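Local coordinates for protein PpBBE-like 1 D396N (Physcomitrella patens subsp. patens, PDB 6EO5) that is a variant of a berberine bridge enzyme-like flavoprotein that acts as a cellobiose oxidase and carries FAD, at residues L171-V176 with G206-F211; Q188-L193 with K454-Q459. One frame throughout, in Å; residues are numbered along the deposited sequence.

Interaction 1 of 2, residues L171-V176 with G206-F211. With FAD (flavin-adenine dinucleotide), chain C.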
loop_
_atom_site.group_PDB
_atom_site.type_symbol
_atom_site.label_atom_id
_atom_site.label_comp_id
_atom_site.label_asym_id
_atom_site.label_seq_id
_atom_site.Cartn_x
_atom_site.Cartn_y
_atom_site.Cartn_z
ATOM N N LEU A 171 5.220 -7.228 14.193
ATOM C CA LEU A 171 6.040 -7.811 15.242
ATOM C C LEU A 171 6.464 -9.232 14.909
ATOM O O LEU A 171 7.484 -9.704 15.437
ATOM C CB LEU A 171 5.282 -7.806 16.576
ATOM C CG LEU A 171 5.148 -6.514 17.380
ATOM C CD1 LEU A 171 4.080 -6.680 18.418
ATOM C CD2 LEU A 171 6.463 -6.178 18.057
ATOM N N GLU A 172 5.718 -9.901 14.027
ATOM C CA GLU A 172 5.954 -11.290 13.677
ATOM C C GLU A 172 5.029 -11.677 12.531
ATOM O O GLU A 172 3.900 -11.190 12.445
ATOM C CB GLU A 172 5.714 -12.199 14.885
ATOM C CG GLU A 172 5.997 -13.664 14.635
ATOM C CD GLU A 172 5.419 -14.572 15.708
ATOM O OE1 GLU A 172 6.042 -14.690 16.788
ATOM O OE2 GLU A 172 4.335 -15.164 15.465
ATOM N N VAL A 173 5.519 -12.554 11.650
ATOM C CA VAL A 173 4.694 -13.198 10.634
ATOM C C VAL A 173 4.877 -14.703 10.734
ATOM O O VAL A 173 5.865 -15.203 11.277
ATOM C CB VAL A 173 5.026 -12.753 9.186
ATOM C CG1 VAL A 173 4.625 -11.317 8.949
ATOM C CG2 VAL A 173 6.496 -12.966 8.887
ATOM N N GLN A 174 3.909 -15.424 10.177
ATOM C CA GLN A 174 4.053 -16.839 9.877
ATOM C C GLN A 174 3.739 -17.051 8.409
ATOM O O GLN A 174 2.746 -16.515 7.905
ATOM C CB GLN A 174 3.127 -17.688 10.722
ATOM C CG GLN A 174 3.353 -17.470 12.182
ATOM C CD GLN A 174 2.512 -18.386 13.004
ATOM O OE1 GLN A 174 1.829 -19.268 12.464
ATOM N NE2 GLN A 174 2.545 -18.196 14.320
ATOM N N LEU A 175 4.581 -17.831 7.731
ATOM C CA LEU A 175 4.389 -18.102 6.315
ATOM C C LEU A 175 4.704 -19.561 6.012
ATOM O O LEU A 175 5.388 -20.248 6.772
ATOM C CB LEU A 175 5.253 -17.178 5.434
ATOM C CG LEU A 175 6.770 -17.246 5.590
ATOM C CD1 LEU A 175 7.378 -18.165 4.537
ATOM C CD2 LEU A 175 7.352 -15.848 5.502
ATOM N N VAL A 176 4.183 -20.016 4.877
ATOM C CA VAL A 176 4.508 -21.310 4.290
ATOM C C VAL A 176 5.616 -21.077 3.270
ATOM O O VAL A 176 5.405 -20.383 2.269
ATOM C CB VAL A 176 3.269 -21.944 3.635
ATOM C CG1 VAL A 176 3.628 -23.231 2.908
ATOM C CG2 VAL A 176 2.196 -22.185 4.680
ATOM N N GLY A 206 7.487 -16.495 0.092
ATOM C CA GLY A 206 6.513 -17.459 0.542
ATOM C C GLY A 206 5.183 -16.798 0.804
ATOM O O GLY A 206 4.977 -15.616 0.507
ATOM N N ILE A 207 4.266 -17.566 1.380
ATOM C CA ILE A 207 2.882 -17.152 1.551
ATOM C C ILE A 207 2.665 -16.879 3.034
ATOM O O ILE A 207 2.565 -17.813 3.834
ATOM C CB ILE A 207 1.912 -18.213 1.023
ATOM C CG1 ILE A 207 2.196 -18.453 -0.461
ATOM C CG2 ILE A 207 0.471 -17.788 1.280
ATOM C CD1 ILE A 207 1.278 -19.410 -1.121
ATOM N N VAL A 208 2.604 -15.598 3.406
ATOM C CA VAL A 208 2.296 -15.223 4.782
ATOM C C VAL A 208 0.866 -15.633 5.100
ATOM O O VAL A 208 -0.065 -15.337 4.340
ATOM C CB VAL A 208 2.506 -13.716 5.001
ATOM C CG1 VAL A 208 1.994 -13.300 6.389
ATOM C CG2 VAL A 208 3.975 -13.357 4.854
ATOM N N THR A 209 0.686 -16.337 6.217
ATOM C CA THR A 209 -0.645 -16.763 6.635
ATOM C C THR A 209 -1.225 -15.908 7.749
ATOM O O THR A 209 -2.449 -15.751 7.813
ATOM C CB THR A 209 -0.628 -18.225 7.088
ATOM O OG1 THR A 209 0.393 -18.399 8.079
ATOM C CG2 THR A 209 -0.367 -19.142 5.900
ATOM N N GLN A 210 -0.391 -15.341 8.621
ATOM C CA GLN A 210 -0.915 -14.414 9.609
ATOM C C GLN A 210 0.150 -13.406 10.022
ATOM O O GLN A 210 1.356 -13.645 9.898
ATOM C CB GLN A 210 -1.468 -15.146 10.835
ATOM C CG GLN A 210 -0.437 -15.759 11.757
ATOM C CD GLN A 210 -1.045 -16.121 13.100
ATOM O OE1 GLN A 210 -2.239 -16.426 13.190
ATOM N NE2 GLN A 210 -0.234 -16.067 14.155
ATOM N N PHE A 211 -0.331 -12.264 10.508
ATOM C CA PHE A 211 0.482 -11.190 11.050
ATOM C C PHE A 211 0.223 -11.031 12.544
ATOM O O PHE A 211 -0.881 -11.291 13.034
ATOM C CB PHE A 211 0.155 -9.855 10.379
ATOM C CG PHE A 211 0.576 -9.758 8.961
ATOM C CD1 PHE A 211 1.838 -9.285 8.640
ATOM C CD2 PHE A 211 -0.295 -10.096 7.941
ATOM C CE1 PHE A 211 2.240 -9.175 7.331
ATOM C CE2 PHE A 211 0.098 -9.989 6.612
ATOM C CZ PHE A 211 1.369 -9.527 6.309
HETATM P PA FAD C . -2.536 -7.817 -3.675
HETATM O O1A FAD C . -2.650 -7.508 -5.160
HETATM O O2A FAD C . -3.413 -8.975 -3.273
HETATM O O5B FAD C . -1.020 -8.049 -3.174
HETATM C C5B FAD C . 0.048 -7.260 -3.656
HETATM C C4B FAD C . 1.350 -8.053 -3.658
HETATM O O4B FAD C . 1.553 -8.663 -2.397
HETATM C C3B FAD C . 1.335 -9.174 -4.683
HETATM O O3B FAD C . 2.653 -9.374 -5.144
HETATM C C2B FAD C . 0.917 -10.367 -3.865
HETATM O O2B FAD C . 1.349 -11.575 -4.441
HETATM C C1B FAD C . 1.575 -10.076 -2.522
HETATM N N9A FAD C . 0.827 -10.767 -1.448
HETATM C C8A FAD C . -0.523 -10.681 -1.199
HETATM N N7A FAD C . -0.824 -11.476 -0.149
HETATM C C5A FAD C . 0.310 -12.073 0.275
HETATM C C6A FAD C . 0.559 -12.977 1.291
HETATM N N6A FAD C . -0.442 -13.397 2.058
HETATM N N1A FAD C . 1.842 -13.429 1.504
HETATM C C2A FAD C . 2.864 -12.991 0.694
HETATM N N3A FAD C . 2.615 -12.095 -0.324
HETATM C C4A FAD C . 1.354 -11.645 -0.532
HETATM N N1 FAD C . -1.023 2.245 -0.300
HETATM C C2 FAD C . -0.699 2.929 0.877
HETATM O O2 FAD C . 0.404 2.802 1.447
HETATM N N3 FAD C . -1.644 3.769 1.442
HETATM C C4 FAD C . -2.879 3.937 0.852
HETATM O O4 FAD C . -3.702 4.677 1.382
HETATM C C4X FAD C . -3.199 3.262 -0.316
HETATM N N5 FAD C . -4.452 3.399 -0.873
HETATM C C5X FAD C . -4.881 2.501 -1.832
HETATM C C6 FAD C . -6.195 2.563 -2.285
HETATM C C7 FAD C . -6.726 1.606 -3.164
HETATM C C7M FAD C . -8.165 1.699 -3.620
HETATM C C8 FAD C . -5.855 0.625 -3.683
HETATM C C8M FAD C . -6.325 -0.370 -4.727
HETATM C C9 FAD C . -4.505 0.635 -3.283
HETATM C C9A FAD C . -4.000 1.551 -2.342
HETATM N N10 FAD C . -2.654 1.609 -1.958
HETATM C C10 FAD C . -2.279 2.378 -0.873
HETATM C "C1'" FAD C . -1.644 0.650 -2.493
HETATM C "C2'" FAD C . -1.632 -0.599 -1.617
HETATM O "O2'" FAD C . -0.921 -0.419 -0.414
HETATM C "C3'" FAD C . -0.996 -1.727 -2.397
HETATM O "O3'" FAD C . -1.779 -1.890 -3.554
HETATM C "C4'" FAD C . -0.953 -2.995 -1.549
HETATM O "O4'" FAD C . 0.182 -3.751 -1.924
HETATM C "C5'" FAD C . -2.245 -3.795 -1.705
HETATM O "O5'" FAD C . -2.214 -5.042 -1.042
HETATM P P FAD C . -3.322 -6.150 -1.439
HETATM O O1P FAD C . -3.197 -7.339 -0.516
HETATM O O2P FAD C . -4.725 -5.607 -1.492
HETATM O O3P FAD C . -2.983 -6.434 -2.986
HETATM O O HOH W 1 1.834 -14.224 13.813
#
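Gly-206 leads into the strand pair, with its CA against Leu-175 CD1 and Val-176 O. Its positive phi of 127° suits glycine. Ile-207 and Val-176 form a hydrogen-bonded antiparallel pair, and Val-176 N donates to Ile-207 O at 2.9 Å. Val-208 turns its backbone to the cofactor: its N donates to FAD N1A at 3.0 Å, and FAD N6A donates to its O. The strand thus reads the adenine edge with main-chain atoms. Val-208 CG1 meets Val-173 CB, and Val-208 CG2 meets Leu-175 CB.

A classic beta bulge sets Thr-209 and Gln-210 opposite Gln-174. Thr-209 N meets Gln-174 O at 2.7 Å in the carbonyl plane. Thr-209 OG1, between its own backbone N and carbonyl carbon (chi1 53°), reaches the same Gln-174 O at 3.0 Å from above that plane. Thr-209 CG2 touches Val-176 CG2. An alanine here would probably leave Gln-174 O with one donor fewer and open a gap beside Val-176 CG2. Gln-210 runs alongside Gln-174, amide planes 38° apart. Its NE2 donates to a water at 2.8 Å that bridges to Glu-172 OE2, while Asn-186 holds Glu-172 OE1. Phe-211 CD1 touches Val-173 CG1 at 3.5 Å, and Val-208 CG1 lies over one ring face, toward the rim.

Strand 182-186 pairs with the other edge of 170-176, and strand 113-117 pairs with 207-217. Helix 57-70 covers Val-176 and Ile-207.

Interaction 2 of 2, residues Q188-L193 with K454-Q459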
loop_
_atom_site.group_PDB
_atom_site.type_symbol
_atom_site.label_atom_id
_atom_site.label_comp_id
_atom_site.label_asym_id
_atom_site.label_seq_id
_atom_site.Cartn_x
_atom_site.Cartn_y
_atom_site.Cartn_z
ATOM N N GLN A 188 13.471 -12.329 17.075
ATOM C CA GLN A 188 14.293 -13.424 17.583
ATOM C C GLN A 188 14.471 -14.541 16.564
ATOM O O GLN A 188 15.599 -14.838 16.163
ATOM C CB GLN A 188 13.705 -13.985 18.883
ATOM C CG GLN A 188 14.062 -13.169 20.106
ATOM C CD GLN A 188 13.367 -11.819 20.131
ATOM O OE1 GLN A 188 12.143 -11.732 19.962
ATOM N NE2 GLN A 188 14.144 -10.754 20.333
ATOM N N LYS A 189 13.384 -15.162 16.118
ATOM C CA LYS A 189 13.450 -16.316 15.232
ATOM C C LYS A 189 13.516 -15.856 13.770
ATOM O O LYS A 189 12.651 -15.098 13.311
ATOM C CB LYS A 189 12.234 -17.217 15.485
ATOM C CG LYS A 189 12.397 -18.663 15.030
ATOM C CD LYS A 189 11.119 -19.465 15.266
ATOM C CE LYS A 189 11.151 -20.811 14.539
ATOM N NZ LYS A 189 9.879 -21.590 14.687
ATOM N N ASN A 190 14.551 -16.299 13.043
ATOM C CA ASN A 190 14.670 -16.053 11.598
ATOM C C ASN A 190 14.735 -14.556 11.271
ATOM O O ASN A 190 13.965 -14.049 10.454
ATOM C CB ASN A 190 13.518 -16.718 10.839
ATOM C CG ASN A 190 13.596 -18.233 10.870
ATOM O OD1 ASN A 190 14.679 -18.802 10.798
ATOM N ND2 ASN A 190 12.451 -18.891 10.975
ATOM N N LYS A 191 15.681 -13.853 11.909
ATOM C CA LYS A 191 15.784 -12.400 11.758
ATOM C C LYS A 191 15.928 -11.967 10.298
ATOM O O LYS A 191 15.470 -10.878 9.924
ATOM C CB LYS A 191 16.972 -11.871 12.566
ATOM C CG LYS A 191 17.008 -12.344 14.011
ATOM C CD LYS A 191 18.159 -11.708 14.786
ATOM C CE LYS A 191 18.239 -12.284 16.196
ATOM N NZ LYS A 191 19.229 -11.576 17.059
ATOM N N ASP A 192 16.572 -12.792 9.464
ATOM C CA ASP A 192 16.777 -12.433 8.059
ATOM C C ASP A 192 15.447 -12.370 7.313
ATOM O O ASP A 192 15.148 -11.383 6.631
ATOM C CB ASP A 192 17.736 -13.434 7.390
ATOM C CG ASP A 192 17.333 -14.907 7.611
ATOM O OD1 ASP A 192 16.738 -15.238 8.660
ATOM O OD2 ASP A 192 17.626 -15.744 6.737
ATOM N N LEU A 193 14.633 -13.418 7.442
ATOM C CA LEU A 193 13.295 -13.407 6.865
ATOM C C LEU A 193 12.461 -12.268 7.442
ATOM O O LEU A 193 11.651 -11.654 6.733
ATOM C CB LEU A 193 12.632 -14.757 7.118
ATOM C CG LEU A 193 11.327 -15.052 6.401
ATOM C CD1 LEU A 193 11.525 -14.956 4.915
ATOM C CD2 LEU A 193 10.864 -16.434 6.788
ATOM N N LYS A 454 18.009 -16.379 -1.947
ATOM C CA LYS A 454 18.757 -17.603 -2.228
ATOM C C LYS A 454 18.531 -18.634 -1.135
ATOM O O LYS A 454 18.326 -19.822 -1.412
ATOM C CB LYS A 454 20.248 -17.293 -2.360
ATOM C CG LYS A 454 20.594 -16.435 -3.566
ATOM C CD LYS A 454 22.050 -15.952 -3.532
ATOM C CE LYS A 454 22.825 -16.392 -4.778
ATOM N NZ LYS A 454 23.848 -15.381 -5.181
ATOM N N LYS A 455 18.538 -18.182 0.115
ATOM C CA LYS A 455 18.395 -19.078 1.250
ATOM C C LYS A 455 17.001 -19.688 1.321
ATOM O O LYS A 455 16.862 -20.878 1.613
ATOM C CB LYS A 455 18.729 -18.318 2.530
ATOM C CG LYS A 455 18.356 -19.021 3.805
ATOM C CD LYS A 455 18.948 -18.284 4.993
ATOM C CE LYS A 455 18.468 -18.856 6.306
ATOM N NZ LYS A 455 19.276 -18.290 7.413
ATOM N N TRP A 456 15.957 -18.906 1.048
ATOM C CA TRP A 456 14.605 -19.349 1.362
ATOM C C TRP A 456 13.806 -19.842 0.166
ATOM O O TRP A 456 12.720 -20.395 0.359
ATOM C CB TRP A 456 13.826 -18.226 2.068
ATOM C CG TRP A 456 14.279 -17.981 3.474
ATOM C CD1 TRP A 456 15.164 -17.031 3.897
ATOM C CD2 TRP A 456 13.886 -18.709 4.643
ATOM N NE1 TRP A 456 15.342 -17.117 5.259
ATOM C CE2 TRP A 456 14.564 -18.134 5.743
ATOM C CE3 TRP A 456 13.020 -19.788 4.871
ATOM C CZ2 TRP A 456 14.403 -18.601 7.049
ATOM C CZ3 TRP A 456 12.858 -20.254 6.172
ATOM C CH2 TRP A 456 13.549 -19.661 7.244
ATOM N N ASP A 457 14.293 -19.655 -1.055
ATOM C CA ASP A 457 13.611 -20.161 -2.252
ATOM C C ASP A 457 14.642 -20.324 -3.365
ATOM O O ASP A 457 14.612 -19.617 -4.386
ATOM C CB ASP A 457 12.476 -19.220 -2.666
ATOM C CG ASP A 457 11.683 -19.721 -3.876
ATOM O OD1 ASP A 457 11.793 -20.914 -4.242
ATOM O OD2 ASP A 457 10.937 -18.905 -4.471
ATOM N N PRO A 458 15.581 -21.264 -3.203
ATOM C CA PRO A 458 16.660 -21.393 -4.195
ATOM C C PRO A 458 16.162 -21.799 -5.570
ATOM O O PRO A 458 16.811 -21.475 -6.573
ATOM C CB PRO A 458 17.577 -22.457 -3.579
ATOM C CG PRO A 458 17.181 -22.556 -2.141
ATOM C CD PRO A 458 15.714 -22.250 -2.122
ATOM N N GLN A 459 15.025 -22.492 -5.642
ATOM C CA GLN A 459 14.402 -22.885 -6.901
ATOM C C GLN A 459 13.528 -21.798 -7.512
ATOM O O GLN A 459 12.935 -22.041 -8.570
ATOM C CB GLN A 459 13.534 -24.138 -6.716
ATOM C CG GLN A 459 14.168 -25.268 -5.940
ATOM C CD GLN A 459 15.590 -25.533 -6.375
ATOM O OE1 GLN A 459 15.898 -25.570 -7.574
ATOM N NE2 GLN A 459 16.480 -25.703 -5.397
#
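Leu-193 lays its CD2 methyl over one face of the Trp-456 indole. The methyl sits 4.0 Å from the centroid of the six-membered ring and 6° off the ring normal, a CH-pi contact. The CB of Leu-193 adds apolar contact, 4.1 Å from Trp-456 CE2.

The rim of the same indole meets two polar groups. Asn-190 OD1 lies near the ring plane, 3.8 Å from Trp-456 CZ2. Its amide stands nearly upright to the ring, with the planes 85° apart. The ND2 end of Asn-190 is held by Thr-184 O in strand 182-186. Asp-192 takes the indole N-H: Trp-456 NE1 donates to Asp-192 OD2 at 3.0 Å, in a fairly straight bond. Lys-455, with an extended chain, brings NZ to the same Asp-192 OD2 at 3.1 Å in a salt bridge. The two donors come from opposite faces of the carboxylate plane. The second oxygen, OD1, receives a weak bond from Leu-193 N.

The contact joins the start of helix 191-200 to the end of helix 446-456. Val-183 also packs on Trp-456, and a bound NAG sugar lies about 4 Å from that side chain. One carboxylate oxygen thus pairs with a lysine charge while giving the N-H of a buried indole an acceptor. The nearby positive charge and the start of the helix would both be expected to favour the ionised form of Asp-192.

The centres of the two interactions lie 13 Å apart, on the same side of the chain's centre. Their segments alternate along the chain: 171-176, 188-193, 206-211, then 454-459 near the C-terminus. Strand 170-176, strand 182-186, helix 191-200 and strand 207-217 follow one another, so three of the four segments come from one continuous run, and 454-459 is added from far along the chain. Strand 182-186 touches side chains of both contacts. The contacts touch directly where Leu-175 CD2 meets Leu-193 CD2 at 3.8 Å. In this way the sheet that holds the adenine of FAD is tied, through helix 191-200, to the C-terminal helix 446-456.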